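Local coordinates for lipocalin (Argas monolakensis, PDB 3BRN), which binds serotonin inside a lipocalin beta barrel and is probably a tick amine-binding protein that sequesters biogenic amines, at residues G26-K31 with H147-Y152. Sequence-based numbering, arbitrary orientation.
With SRO (serotonin), chain C.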
loop_
_atom_site.group_PDB
_atom_site.type_symbol
_atom_site.label_atom_id
_atom_site.label_comp_id
_atom_site.label_asym_id
_atom_site.label_seq_id
_atom_site.Cartn_x
_atom_site.Cartn_y
_atom_site.Cartn_z
ATOM N N GLY A 26 9.628 2.428 -0.898
ATOM C CA GLY A 26 8.270 2.602 -0.402
ATOM C C GLY A 26 7.224 2.311 -1.456
ATOM O O GLY A 26 7.552 1.852 -2.550
ATOM N N TYR A 27 5.962 2.542 -1.091
ATOM C CA TYR A 27 4.809 2.190 -1.915
ATOM C C TYR A 27 3.887 3.399 -2.110
ATOM O O TYR A 27 3.543 4.092 -1.146
ATOM C CB TYR A 27 4.021 1.040 -1.264
ATOM C CG TYR A 27 4.698 -0.312 -1.364
ATOM C CD1 TYR A 27 4.258 -1.268 -2.269
ATOM C CD2 TYR A 27 5.709 -0.663 -0.482
ATOM C CE1 TYR A 27 4.883 -2.514 -2.362
ATOM C CE2 TYR A 27 6.319 -1.886 -0.547
ATOM C CZ TYR A 27 5.893 -2.817 -1.467
ATOM O OH TYR A 27 6.568 -4.006 -1.553
ATOM N N TYR A 28 3.503 3.651 -3.362
ATOM C CA TYR A 28 2.500 4.653 -3.662
ATOM C C TYR A 28 1.151 3.976 -3.634
ATOM O O TYR A 28 1.033 2.862 -4.134
ATOM C CB TYR A 28 2.680 5.195 -5.074
ATOM C CG TYR A 28 3.853 6.116 -5.243
ATOM C CD1 TYR A 28 5.056 5.643 -5.736
ATOM C CD2 TYR A 28 3.750 7.470 -4.938
ATOM C CE1 TYR A 28 6.100 6.501 -5.998
ATOM C CE2 TYR A 28 4.824 8.326 -5.133
ATOM C CZ TYR A 28 5.988 7.831 -5.664
ATOM O OH TYR A 28 7.049 8.670 -5.925
ATOM N N LEU A 29 0.117 4.717 -3.233
ATOM C CA LEU A 29 -1.245 4.206 -3.386
ATOM C C LEU A 29 -1.601 4.505 -4.836
ATOM O O LEU A 29 -1.664 5.664 -5.214
ATOM C CB LEU A 29 -2.220 4.905 -2.441
ATOM C CG LEU A 29 -3.722 4.599 -2.644
ATOM C CD1 LEU A 29 -3.939 3.104 -2.491
ATOM C CD2 LEU A 29 -4.497 5.324 -1.551
ATOM N N ARG A 30 -1.593 3.460 -5.673
ATOM C CA ARG A 30 -1.760 3.602 -7.115
ATOM C C ARG A 30 -3.222 3.745 -7.536
ATOM O O ARG A 30 -3.550 4.570 -8.393
ATOM C CB ARG A 30 -1.090 2.426 -7.845
ATOM C CG ARG A 30 -1.247 2.413 -9.371
ATOM C CD ARG A 30 -0.673 3.675 -10.048
ATOM N NE ARG A 30 -0.932 3.665 -11.487
ATOM C CZ ARG A 30 -2.109 3.942 -12.046
ATOM N NH1 ARG A 30 -3.149 4.291 -11.299
ATOM N NH2 ARG A 30 -2.247 3.885 -13.358
ATOM N N LYS A 31 -4.079 2.858 -7.036
ATOM C CA LYS A 31 -5.518 2.936 -7.342
ATOM C C LYS A 31 -6.289 2.621 -6.076
ATOM O O LYS A 31 -5.881 1.746 -5.327
ATOM C CB LYS A 31 -5.914 1.905 -8.409
ATOM C CG LYS A 31 -5.136 1.979 -9.723
ATOM C CD LYS A 31 -5.673 0.977 -10.728
ATOM C CE LYS A 31 -4.866 0.995 -12.026
ATOM N NZ LYS A 31 -5.015 -0.284 -12.763
ATOM N N HIS A 147 -7.574 6.912 -9.466
ATOM C CA HIS A 147 -6.179 6.787 -9.736
ATOM C C HIS A 147 -5.328 7.797 -8.999
ATOM O O HIS A 147 -5.238 8.912 -9.405
ATOM C CB HIS A 147 -5.943 6.845 -11.217
ATOM C CG HIS A 147 -6.714 5.828 -11.962
ATOM N ND1 HIS A 147 -6.160 4.658 -12.396
ATOM C CD2 HIS A 147 -8.014 5.775 -12.291
ATOM C CE1 HIS A 147 -7.075 3.938 -12.992
ATOM N NE2 HIS A 147 -8.215 4.590 -12.933
ATOM N N THR A 148 -4.709 7.378 -7.912
ATOM C CA THR A 148 -4.184 8.287 -6.901
ATOM C C THR A 148 -2.772 8.760 -7.202
ATOM O O THR A 148 -2.307 9.721 -6.605
ATOM C CB THR A 148 -4.185 7.607 -5.513
ATOM O OG1 THR A 148 -5.532 7.474 -5.054
ATOM C CG2 THR A 148 -3.383 8.436 -4.500
ATOM N N TRP A 149 -2.019 7.914 -7.889
ATOM C CA TRP A 149 -0.673 8.245 -8.331
ATOM C C TRP A 149 -0.757 8.734 -9.754
ATOM O O TRP A 149 -1.589 8.254 -10.527
ATOM C CB TRP A 149 0.230 7.020 -8.299
ATOM C CG TRP A 149 1.575 7.285 -8.935
ATOM C CD1 TRP A 149 2.639 7.929 -8.364
ATOM C CD2 TRP A 149 1.970 6.973 -10.281
ATOM N NE1 TRP A 149 3.684 8.002 -9.263
ATOM C CE2 TRP A 149 3.301 7.411 -10.438
ATOM C CE3 TRP A 149 1.338 6.340 -11.356
ATOM C CZ2 TRP A 149 4.015 7.202 -11.606
ATOM C CZ3 TRP A 149 2.038 6.178 -12.532
ATOM C CH2 TRP A 149 3.350 6.633 -12.657
ATOM N N GLN A 150 0.020 9.772 -10.046
ATOM C CA GLN A 150 0.158 10.308 -11.387
ATOM C C GLN A 150 1.635 10.514 -11.666
ATOM O O GLN A 150 2.435 10.638 -10.750
ATOM C CB GLN A 150 -0.584 11.643 -11.527
ATOM C CG GLN A 150 -2.083 11.492 -11.648
ATOM C CD GLN A 150 -2.460 10.459 -12.690
ATOM O OE1 GLN A 150 -2.006 10.670 -13.919
ATOM N NE2 GLN A 150 -3.059 9.428 -12.371
ATOM N N THR A 151 2.000 10.430 -12.932
ATOM C CA THR A 151 3.389 10.545 -13.347
ATOM C C THR A 151 4.079 11.824 -12.856
ATOM O O THR A 151 5.313 11.877 -12.771
ATOM C CB THR A 151 3.485 10.426 -14.877
ATOM O OG1 THR A 151 4.858 10.395 -15.269
ATOM C CG2 THR A 151 2.794 11.585 -15.544
ATOM N N TYR A 152 3.287 12.841 -12.510
ATOM C CA TYR A 152 3.818 14.106 -11.990
ATOM C C TYR A 152 4.151 14.037 -10.504
ATOM O O TYR A 152 4.681 15.000 -9.946
ATOM C CB TYR A 152 2.829 15.258 -12.226
ATOM C CG TYR A 152 1.608 15.204 -11.325
ATOM C CD1 TYR A 152 0.388 14.725 -11.795
ATOM C CD2 TYR A 152 1.694 15.565 -9.985
ATOM C CE1 TYR A 152 -0.719 14.642 -10.966
ATOM C CE2 TYR A 152 0.597 15.452 -9.134
ATOM C CZ TYR A 152 -0.606 14.993 -9.631
ATOM O OH TYR A 152 -1.708 14.911 -8.799
HETATM O OH SRO C . 3.256 0.459 6.689
HETATM C CZ3 SRO C . 2.107 0.320 5.949
HETATM C CH2 SRO C . 0.909 0.703 6.548
HETATM C CZ2 SRO C . -0.278 0.701 5.811
HETATM C CE2 SRO C . -0.209 0.236 4.506
HETATM N NE1 SRO C . -1.123 0.029 3.525
HETATM C CD1 SRO C . -0.494 -0.427 2.416
HETATM C CG SRO C . 0.867 -0.553 2.696
HETATM C CD2 SRO C . 1.028 -0.152 4.020
HETATM C CE3 SRO C . 2.133 -0.108 4.722
HETATM C CB SRO C . 1.924 -1.069 1.752
HETATM C CA SRO C . 2.484 -2.414 2.256
HETATM N NZ SRO C . 3.619 -2.794 1.408
#
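Trp-149 turns the edge of its five-membered ring toward one face of the Tyr-28 ring, an edge-to-face pair with planes 55° apart. Its CD1 sits over the rim of that face, 3.6 Å from Tyr-28 CD2. Trp-149 O lies over one face of the Arg-30 guanidinium, and His-147 ND1 lies at the guanidinium edge. This joins segment 26-31, on strand 26-32 of the lipocalin barrel, to the C-terminal segment 147-152. Trp-149 CE3 also meets Arg-30, 3.5 Å from NE. Arg-30 CG is anti to the backbone N, and the chain bends at chi2 (59°), which places CD against CE3 too. Trp-149 O is buried, and no hydrogen bond to it is found.

On the same strand, Tyr-27 belongs to the serotonin pocket. The amine NZ of serotonin lies over the centre of its ring, 3.4 Å above the plane. The strand therefore lines the amine site with one residue and holds the C-terminal segment with its neighbours.

The backbones meet through Thr-148 N, which donates to Arg-30 O at 3.1 Å. Thr-148 CB packs against Leu-29 O. Lys-31 runs beside His-147, pointing the same way. Three polar ends are hydrogen-bonded outside the two segments: Tyr-28 OH to Pro-154 O, Arg-30 NE to Tyr-129 OH, which helps to fix the guanidinium, and Thr-148 OG1 to Thr-37 OG1. Lys-31 NZ makes a salt bridge with Asp-133, and Arg-30 and Lys-31 form a classic beta bulge opposite Leu-117. At the edge of the His-147 ring, Arg-30 NH1 donates to ND1 at 3.2 Å; the bond is nearly straight (168°) and lies close to both planes.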